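Local atomic coordinates of sulfur oxidation protein SOXB (Thermus thermophilus, PDB entry 2WDD), a protein that hydrolyses a sulfur-sulfur bond, probably releasing sulfate from a cysteine S-thiosulfonate in the sulfur oxidation (Sox) pathway, with two manganese ions at its metal site. Residues A106-R112 / L339-V345; P430-L434 / Y521-Y527. All coordinates share one frame; numbering follows the deposited sequence. Where two conformers were deposited one is given.

Interaction 1: A106-R112 / L339-V345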
loop_
_atom_site.group_PDB
_atom_site.type_symbol
_atom_site.label_atom_id
_atom_site.label_comp_id
_atom_site.label_asym_id
_atom_site.label_seq_id
_atom_site.Cartn_x
_atom_site.Cartn_y
_atom_site.Cartn_z
ATOM N N ALA A 106 15.531 -7.781 -8.495
ATOM C CA ALA A 106 15.418 -8.939 -7.615
ATOM C C ALA A 106 14.042 -9.607 -7.664
ATOM O O ALA A 106 13.945 -10.834 -7.641
ATOM C CB ALA A 106 15.782 -8.563 -6.196
ATOM N N LEU A 107 12.977 -8.810 -7.737
ATOM C CA LEU A 107 11.631 -9.381 -7.808
ATOM C C LEU A 107 11.502 -10.206 -9.089
ATOM O O LEU A 107 10.931 -11.295 -9.088
ATOM C CB LEU A 107 10.559 -8.282 -7.725
ATOM C CG LEU A 107 9.087 -8.688 -7.892
ATOM C CD1 LEU A 107 8.667 -9.752 -6.873
ATOM C CD2 LEU A 107 8.160 -7.480 -7.825
ATOM N N THR A 108 12.069 -9.695 -10.179
ATOM C CA THR A 108 12.052 -10.428 -11.451
ATOM C C THR A 108 12.851 -11.724 -11.344
ATOM O O THR A 108 12.393 -12.779 -11.786
ATOM C CB THR A 108 12.584 -9.555 -12.583
ATOM O OG1 THR A 108 11.763 -8.389 -12.701
ATOM C CG2 THR A 108 12.572 -10.319 -13.900
ATOM N N ALA A 109 14.037 -11.647 -10.748
ATOM C CA ALA A 109 14.881 -12.830 -10.578
ATOM C C ALA A 109 14.136 -13.913 -9.798
ATOM O O ALA A 109 14.157 -15.093 -10.166
ATOM C CB ALA A 109 16.180 -12.458 -9.864
ATOM N N LEU A 110 13.459 -13.501 -8.729
ATOM C CA LEU A 110 12.702 -14.432 -7.903
ATOM C C LEU A 110 11.508 -15.032 -8.647
ATOM O O LEU A 110 11.287 -16.242 -8.617
ATOM C CB LEU A 110 12.243 -13.746 -6.613
ATOM C CG LEU A 110 11.476 -14.634 -5.628
ATOM C CD1 LEU A 110 12.273 -15.905 -5.316
ATOM C CD2 LEU A 110 11.183 -13.848 -4.361
ATOM N N ILE A 111 10.725 -14.191 -9.318
ATOM C CA ILE A 111 9.576 -14.684 -10.067
ATOM C C ILE A 111 10.044 -15.698 -11.109
ATOM O O ILE A 111 9.436 -16.752 -11.278
ATOM C CB ILE A 111 8.808 -13.519 -10.741
ATOM C CG1 ILE A 111 8.109 -12.663 -9.680
ATOM C CG2 ILE A 111 7.807 -14.041 -11.780
ATOM C CD1 ILE A 111 7.572 -11.342 -10.206
ATOM N N ARG A 112 11.116 -15.364 -11.818
ATOM C CA ARG A 112 11.628 -16.258 -12.856
ATOM C C ARG A 112 12.121 -17.571 -12.264
ATOM O O ARG A 112 11.888 -18.640 -12.823
ATOM C CB ARG A 112 12.739 -15.572 -13.650
ATOM C CG ARG A 112 12.205 -14.560 -14.632
ATOM C CD ARG A 112 13.316 -13.846 -15.350
ATOM N NE ARG A 112 12.784 -12.843 -16.263
ATOM C CZ ARG A 112 13.506 -11.874 -16.811
ATOM N NH1 ARG A 112 14.800 -11.781 -16.541
ATOM N NH2 ARG A 112 12.934 -11.002 -17.626
ATOM N N LEU A 339 19.661 -12.949 -3.984
ATOM C CA LEU A 339 19.077 -13.411 -5.229
ATOM C C LEU A 339 20.005 -13.070 -6.380
ATOM O O LEU A 339 20.766 -12.103 -6.318
ATOM C CB LEU A 339 17.729 -12.726 -5.455
ATOM C CG LEU A 339 16.601 -13.206 -4.551
ATOM C CD1 LEU A 339 15.432 -12.217 -4.592
ATOM C CD2 LEU A 339 16.154 -14.605 -4.958
ATOM N N PRO A 340 19.931 -13.852 -7.462
ATOM C CA PRO A 340 20.753 -13.556 -8.636
ATOM C C PRO A 340 20.180 -12.335 -9.345
ATOM O O PRO A 340 19.049 -11.917 -9.071
ATOM C CB PRO A 340 20.571 -14.798 -9.514
ATOM C CG PRO A 340 19.299 -15.414 -9.059
ATOM C CD PRO A 340 19.216 -15.131 -7.589
ATOM N N LYS A 341 20.954 -11.760 -10.257
ATOM C CA LYS A 341 20.497 -10.585 -10.978
ATOM C C LYS A 341 19.612 -10.956 -12.155
ATOM O O LYS A 341 19.789 -12.006 -12.772
ATOM C CB LYS A 341 21.697 -9.790 -11.505
ATOM C CG LYS A 341 22.696 -9.381 -10.443
ATOM C CD LYS A 341 22.359 -8.016 -9.879
ATOM C CE LYS A 341 23.597 -7.146 -9.763
ATOM N NZ LYS A 341 23.252 -5.754 -9.365
ATOM N N ALA A 342 18.661 -10.080 -12.464
ATOM C CA ALA A 342 17.849 -10.204 -13.667
ATOM C C ALA A 342 18.518 -9.169 -14.574
ATOM O O ALA A 342 18.256 -7.973 -14.467
ATOM C CB ALA A 342 16.390 -9.822 -13.390
ATOM N N GLU A 343 19.483 -9.624 -15.369
ATOM C CA GLU A 343 20.289 -8.730 -16.190
ATOM C C GLU A 343 19.539 -7.792 -17.121
ATOM O O GLU A 343 19.912 -6.628 -17.247
ATOM C CB GLU A 343 21.388 -9.493 -16.933
ATOM C CG GLU A 343 22.338 -10.246 -16.006
ATOM C CD GLU A 343 23.168 -9.322 -15.127
ATOM O OE1 GLU A 343 22.953 -8.091 -15.167
ATOM O OE2 GLU A 343 24.037 -9.832 -14.388
ATOM N N ASP A 344 18.491 -8.291 -17.773
ATOM C CA ASP A 344 17.708 -7.458 -18.678
ATOM C C ASP A 344 17.033 -6.306 -17.941
ATOM O O ASP A 344 16.952 -5.184 -18.455
ATOM C CB ASP A 344 16.698 -8.274 -19.498
ATOM C CG ASP A 344 15.755 -9.112 -18.636
ATOM O OD1 ASP A 344 16.066 -9.367 -17.453
ATOM O OD2 ASP A 344 14.711 -9.542 -19.176
ATOM N N VAL A 345 16.571 -6.582 -16.722
ATOM C CA VAL A 345 15.926 -5.563 -15.912
ATOM C C VAL A 345 16.932 -4.523 -15.436
ATOM O O VAL A 345 16.652 -3.326 -15.454
ATOM C CB VAL A 345 15.163 -6.185 -14.724
ATOM C CG1 VAL A 345 14.608 -5.085 -13.816
ATOM C CG2 VAL A 345 14.046 -7.090 -15.233
#
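Arg112 and Asp344 form an end-on, two-pronged salt bridge between helix 104-120 of the metallophosphoesterase-type domain and the start of helix 343-353, which has Ala342 as its N-cap. NH1 reaches Asp344 OD1 at 2.9 Å, and NH2 reaches OD2 at 2.8 Å. Both oxygens are met on their syn sides, but the guanidinium and carboxylate planes are turned 35° apart, so the fork is twisted. NH2 has a second acceptor in Leu154 O, which helps fix the rotation of the group.

Thr108, one turn earlier, is worth following outward. Its CB already touches the methyl of Ala342 and Val345 CG2. With chi1 (to OG1) at -60°, OG1 lies beside the backbone N and CG2 is anti to it. OG1 turns back to bond with Met104 O and Trp151 NE1, while lying 3.6 Å from Val345 CG2. Thr108 CG2 packs on Val345 CG2 at 3.8 Å. The same methyl sits over the centre of one face of the Arg112 guanidinium, 3.4 Å above its plane.

On the side away from the salt bridge, Ala109 CB lies against Pro340 O, a short approach of 3.0 Å. Leu339 lies across the helix with Tyr21 also against it: its CD2 meets Leu110 CD1, and its CD1 is 4.0 Å from Ala106 CB and 3.7 Å from Ala106 O.

Interaction 2: P430-L434 / Y521-Y527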
loop_
_atom_site.group_PDB
_atom_site.type_symbol
_atom_site.label_atom_id
_atom_site.label_comp_id
_atom_site.label_asym_id
_atom_site.label_seq_id
_atom_site.Cartn_x
_atom_site.Cartn_y
_atom_site.Cartn_z
ATOM N N PRO A 430 0.775 16.542 -6.139
ATOM C CA PRO A 430 1.608 16.709 -4.937
ATOM C C PRO A 430 1.563 18.083 -4.287
ATOM O O PRO A 430 2.315 18.357 -3.351
ATOM C CB PRO A 430 3.012 16.464 -5.489
ATOM C CG PRO A 430 2.937 17.117 -6.858
ATOM C CD PRO A 430 1.555 16.760 -7.375
ATOM N N GLU A 431 0.676 18.942 -4.764
ATOM C CA GLU A 431 0.594 20.291 -4.235
ATOM C C GLU A 431 0.414 20.394 -2.730
ATOM O O GLU A 431 -0.459 19.752 -2.147
ATOM C CB GLU A 431 -0.517 21.065 -4.938
ATOM C CG GLU A 431 -0.235 21.327 -6.413
ATOM C CD GLU A 431 -0.640 20.169 -7.326
ATOM O OE1 GLU A 431 -1.152 19.140 -6.826
ATOM O OE2 GLU A 431 -0.454 20.299 -8.555
ATOM N N LEU A 432 1.191 21.296 -2.126
ATOM C CA LEU A 432 1.045 21.631 -0.729
ATOM C C LEU A 432 0.133 22.859 -0.698
ATOM O O LEU A 432 0.369 23.842 -1.420
ATOM C CB LEU A 432 2.405 21.988 -0.110
ATOM C CG LEU A 432 2.328 22.531 1.324
ATOM C CD1 LEU A 432 1.874 21.457 2.313
ATOM C CD2 LEU A 432 3.679 23.124 1.758
ATOM N N TYR A 433 -0.922 22.791 0.101
ATOM C CA TYR A 433 -1.870 23.896 0.211
ATOM C C TYR A 433 -1.775 24.510 1.601
ATOM O O TYR A 433 -1.656 23.781 2.582
ATOM C CB TYR A 433 -3.295 23.382 0.013
ATOM C CG TYR A 433 -3.566 22.884 -1.381
ATOM C CD1 TYR A 433 -3.898 23.763 -2.394
ATOM C CD2 TYR A 433 -3.422 21.541 -1.700
ATOM C CE1 TYR A 433 -4.132 23.318 -3.685
ATOM C CE2 TYR A 433 -3.669 21.080 -2.978
ATOM C CZ TYR A 433 -4.023 21.975 -3.970
ATOM O OH TYR A 433 -4.242 21.526 -5.259
ATOM N N LEU A 434 -1.861 25.841 1.681
ATOM C CA LEU A 434 -1.868 26.569 2.957
ATOM C C LEU A 434 -3.233 27.247 3.057
ATOM O O LEU A 434 -3.663 27.932 2.126
ATOM C CB LEU A 434 -0.751 27.631 2.994
ATOM C CG LEU A 434 0.563 27.222 3.675
ATOM C CD1 LEU A 434 1.102 25.908 3.154
ATOM C CD2 LEU A 434 1.634 28.309 3.573
ATOM N N TYR A 521 -0.263 32.918 -1.243
ATOM C CA TYR A 521 0.436 31.640 -1.358
ATOM C C TYR A 521 0.082 30.892 -2.643
ATOM O O TYR A 521 -1.091 30.744 -2.988
ATOM C CB TYR A 521 0.150 30.746 -0.148
ATOM C CG TYR A 521 0.714 29.354 -0.308
ATOM C CD1 TYR A 521 2.082 29.120 -0.190
ATOM C CD2 TYR A 521 -0.109 28.283 -0.645
ATOM C CE1 TYR A 521 2.612 27.853 -0.387
ATOM C CE2 TYR A 521 0.414 27.021 -0.857
ATOM C CZ TYR A 521 1.768 26.807 -0.713
ATOM O OH TYR A 521 2.288 25.551 -0.919
ATOM N N GLU A 522 1.105 30.415 -3.340
ATOM C CA GLU A 522 0.910 29.665 -4.568
ATOM C C GLU A 522 1.262 28.201 -4.315
ATOM O O GLU A 522 2.412 27.869 -4.035
ATOM C CB GLU A 522 1.762 30.259 -5.693
ATOM C CG GLU A 522 1.440 31.731 -5.956
ATOM C CD GLU A 522 2.448 32.421 -6.858
ATOM O OE1 GLU A 522 2.989 31.760 -7.768
ATOM O OE2 GLU A 522 2.668 33.640 -6.680
ATOM N N PRO A 523 0.258 27.314 -4.385
ATOM C CA PRO A 523 0.549 25.895 -4.117
ATOM C C PRO A 523 1.665 25.353 -5.002
ATOM O O PRO A 523 1.714 25.624 -6.204
ATOM C CB PRO A 523 -0.780 25.196 -4.439
ATOM C CG PRO A 523 -1.827 26.264 -4.238
ATOM C CD PRO A 523 -1.171 27.545 -4.672
ATOM N N ARG A 524 2.571 24.595 -4.401
ATOM C CA ARG A 524 3.668 23.989 -5.144
ATOM C C ARG A 524 3.907 22.588 -4.590
ATOM O O ARG A 524 3.487 22.273 -3.479
ATOM C CB ARG A 524 4.926 24.837 -5.057
ATOM C CG ARG A 524 5.476 24.990 -3.660
ATOM C CD ARG A 524 6.896 25.518 -3.734
ATOM N NE ARG A 524 7.414 25.890 -2.426
ATOM C CZ ARG A 524 8.708 26.010 -2.146
ATOM N NH1 ARG A 524 9.614 25.795 -3.087
ATOM N NH2 ARG A 524 9.090 26.364 -0.930
ATOM N N PRO A 525 4.588 21.736 -5.361
ATOM C CA PRO A 525 4.755 20.343 -4.912
ATOM C C PRO A 525 5.422 20.186 -3.559
ATOM O O PRO A 525 6.439 20.805 -3.278
ATOM C CB PRO A 525 5.635 19.725 -5.993
ATOM C CG PRO A 525 5.426 20.605 -7.201
ATOM C CD PRO A 525 5.248 21.980 -6.656
ATOM N N ILE A 526 4.872 19.305 -2.736
ATOM C CA ILE A 526 5.447 19.076 -1.424
ATOM C C ILE A 526 6.922 18.692 -1.512
ATOM O O ILE A 526 7.711 19.093 -0.656
ATOM C CB ILE A 526 4.650 18.024 -0.649
ATOM C CG1 ILE A 526 5.197 17.882 0.776
ATOM C CG2 ILE A 526 4.658 16.700 -1.415
ATOM C CD1 ILE A 526 5.145 19.161 1.598
ATOM N N TYR A 527 7.287 17.860 -2.488
ATOM C CA TYR A 527 8.681 17.423 -2.607
ATOM C C TYR A 527 9.669 18.557 -2.868
ATOM O O TYR A 527 10.832 18.462 -2.474
ATOM C CB TYR A 527 8.873 16.239 -3.557
ATOM C CG TYR A 527 8.114 16.336 -4.854
ATOM C CD1 TYR A 527 8.521 17.203 -5.869
ATOM C CD2 TYR A 527 7.050 15.481 -5.121
ATOM C CE1 TYR A 527 7.840 17.256 -7.080
ATOM C CE2 TYR A 527 6.381 15.522 -6.327
ATOM C CZ TYR A 527 6.785 16.400 -7.309
ATOM O OH TYR A 527 6.078 16.445 -8.496
#
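Pro430 O accepts the N-H of Ile526 at 2.8 Å, and Leu432 N donates to Arg524 O at 2.8 Å; these two backbone bonds join strand 431-438 of the 5'-nucleotidase C-terminal domain to a short, weakly bonded antiparallel strand that runs straight into a helix. Between them Glu431 and Pro525 form a non-hydrogen-bonded pair, where the missing N-H of proline costs nothing. Pro525 is also the N-cap of helix 526-537.

A third hydrogen bond comes from a side chain. Tyr521 OH gives its proton to Leu432 O at 2.6 Å, arriving well above the carbonyl plane, while the oxygen lies in the plane of the ring at its edge. Tyr521 CG is anti to the backbone N (chi1 173°), which lays the ring along the strand. The same carbonyl takes a CA-H...O contact from Pro523 CA.

Aromatic packing follows. Leu434 covers a face of the Tyr521 ring in a CH-pi contact, its CB 4.1 Å from the centroid and 23° off the normal. Pro523 CG meets the Tyr433 ring obliquely, 3.7 Å from CD1 of Tyr433. Further back, Pro430 CB comes within 3.6 Å of Tyr527 CE2, also obliquely, and Pro525 CB sits over one face of the Tyr527 ring, toward the rim.

The aliphatic contact is between Leu432 CD1 and Ile526 CD1, which touch at 4.1 Å.

Around this, strand 501-507 pairs antiparallel with strand 431-438 and lays Ala505 against Leu432 and Leu434. Arg524 pairs with Glu532 of its own following helix, and Thr425 of helix 418-425 packs against Ile526 and Tyr527, the latter also in a T-shaped stack with Tyr422 beside a bound tertiary-butyl alcohol.

Overall arrangement
The two contacts lie in different parts of the molecule, with centres 38 Å apart and nearest atoms about 23 Å apart, and share no helix, strand or sheet. They come in series: interaction 1 closes at Val345 before interaction 2 opens at Pro430. Interaction 1 brings the chain that follows strand 323-333 back onto helix 104-120, which leads into strand 124-129, shortly before the manganese ligand Asp132. Interaction 2 belongs to the C-terminal part and adds the short, weakly bonded strand 524-525 to the sheet holding strands 431-438 and 501-507. Neither touches the metal site; each ties late chain to an earlier element within its own region.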